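Local coordinates for PTS system, cellobiose-specific IIA component (Bacillus anthracis, PDB 3K1S), which serves as the phosphocarrier IIA component of a cellobiose phosphotransferase system, probably relaying phosphate from HPr to the IIB component during sugar uptake, at the interface of chains A and B. Coordinates in Å, arbitrary orientation; residue numbers count along the deposited sequence, not the author numbering. Chains: chain A/B, PTS system, cellobiose-specific IIA component.

The interface of chains A and B. Residues chain A 71, 74, 78-79; chain B 74-76, 79.
A:Ile74 meets B:Ile79 tip to tip, and this pair forms the centre of a small apolar patch between the two chains. A:Ile74 lies in the loop just before helix 76-108 of its chain. B:Ile79 comes from the first turn of the matching helix, 76-107. Both branches of A:Ile74 take part. CG2, anti to its backbone N, stands 3.8 Å from CD1 of B:Ile79, and the terminal methyl CD1 of A:Ile74 is 4.0 Å from the same CD1. The extended chi2 of B:Ile79 (162°) carries that methyl out to the partner chain. There it also touches CG1 of A:Ile79 at 3.9 Å, with the two side chains crossing at about a right angle. One methyl of chain B thus packs against two isoleucines of chain A.

B:Ile74 adds a further apolar contact. Its CG2 lies 4.1 Å from CG2 of A:Ile74, again with the side chains crossed. A:Leu78 CD2 and B:Val76 CG2 meet more loosely at 4.2 Å.

The polar edge is less certain. A:Lys71 is poorly ordered, and the direct approach of its side-chain nitrogen NZ to B:Ile74 O is too short to trust. The oxygen of water 1, 3.0 Å from B:Ile74 O, may link that carbonyl to A:Lys71 NZ, though the lysine end is uncertain.

The loops and helix starts are equivalent in both copies, but the pairing is not an exact two-fold. The patch helps join neighbouring subunits in the deposited trimer, an assembly in keeping with the trimeric lactose/cellobiose IIA family.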
# COMPACT_ATOMS: atom_id res chain seq x y z
N LYS A 71 -14.82 -22.88 1.35
CA LYS A 71 -14.78 -21.84 0.33
C LYS A 71 -15.44 -20.55 0.81
O LYS A 71 -16.61 -20.53 1.19
CB LYS A 71 -15.42 -22.34 -0.98
CG LYS A 71 -15.50 -21.30 -2.11
CD LYS A 71 -14.13 -20.89 -2.64
CE LYS A 71 -14.21 -19.60 -3.45
NZ LYS A 71 -12.86 -18.98 -3.64
N ILE A 74 -16.23 -14.60 -2.37
CA ILE A 74 -15.42 -13.45 -2.77
C ILE A 74 -16.33 -12.31 -3.21
O ILE A 74 -17.21 -12.49 -4.06
CB ILE A 74 -14.41 -13.81 -3.90
CG1 ILE A 74 -13.59 -15.06 -3.53
CG2 ILE A 74 -13.49 -12.63 -4.21
CD1 ILE A 74 -12.68 -14.93 -2.29
N LEU A 78 -14.90 -7.81 0.62
CA LEU A 78 -13.83 -8.66 1.12
C LEU A 78 -12.47 -8.28 0.53
O LEU A 78 -11.47 -8.23 1.25
CB LEU A 78 -14.13 -10.14 0.87
CG LEU A 78 -13.07 -11.18 1.24
CD1 LEU A 78 -12.71 -11.14 2.72
CD2 LEU A 78 -13.55 -12.57 0.85
N ILE A 79 -12.44 -8.00 -0.77
CA ILE A 79 -11.21 -7.59 -1.44
C ILE A 79 -10.74 -6.27 -0.88
O ILE A 79 -9.56 -6.09 -0.57
CB ILE A 79 -11.39 -7.46 -2.98
CG1 ILE A 79 -11.74 -8.82 -3.59
CG2 ILE A 79 -10.13 -6.87 -3.61
CD1 ILE A 79 -12.32 -8.75 -4.99
N ILE B 74 -10.48 -18.00 -7.75
CA ILE B 74 -10.11 -16.92 -6.84
C ILE B 74 -10.29 -17.31 -5.37
O ILE B 74 -11.37 -17.72 -4.95
CB ILE B 74 -10.89 -15.61 -7.15
CG1 ILE B 74 -10.79 -15.23 -8.64
CG2 ILE B 74 -10.45 -14.47 -6.23
CD1 ILE B 74 -9.39 -14.90 -9.15
N SER B 75 -9.22 -17.17 -4.59
CA SER B 75 -9.25 -17.45 -3.16
C SER B 75 -8.74 -16.25 -2.38
O SER B 75 -8.11 -15.36 -2.94
CB SER B 75 -8.40 -18.68 -2.84
OG SER B 75 -7.05 -18.46 -3.22
N VAL B 76 -9.03 -16.24 -1.08
CA VAL B 76 -8.50 -15.23 -0.17
C VAL B 76 -6.98 -15.20 -0.25
O VAL B 76 -6.37 -14.12 -0.34
CB VAL B 76 -8.94 -15.50 1.30
CG1 VAL B 76 -8.16 -14.62 2.28
CG2 VAL B 76 -10.44 -15.28 1.47
N ILE B 79 -5.78 -13.35 -3.38
CA ILE B 79 -5.99 -11.92 -3.20
C ILE B 79 -4.91 -11.37 -2.27
O ILE B 79 -4.32 -10.33 -2.54
CB ILE B 79 -7.41 -11.63 -2.66
CG1 ILE B 79 -8.47 -12.05 -3.69
CG2 ILE B 79 -7.58 -10.15 -2.28
CD1 ILE B 79 -9.89 -12.23 -3.11
O HOH W 1 -14.12 -17.61 -6.13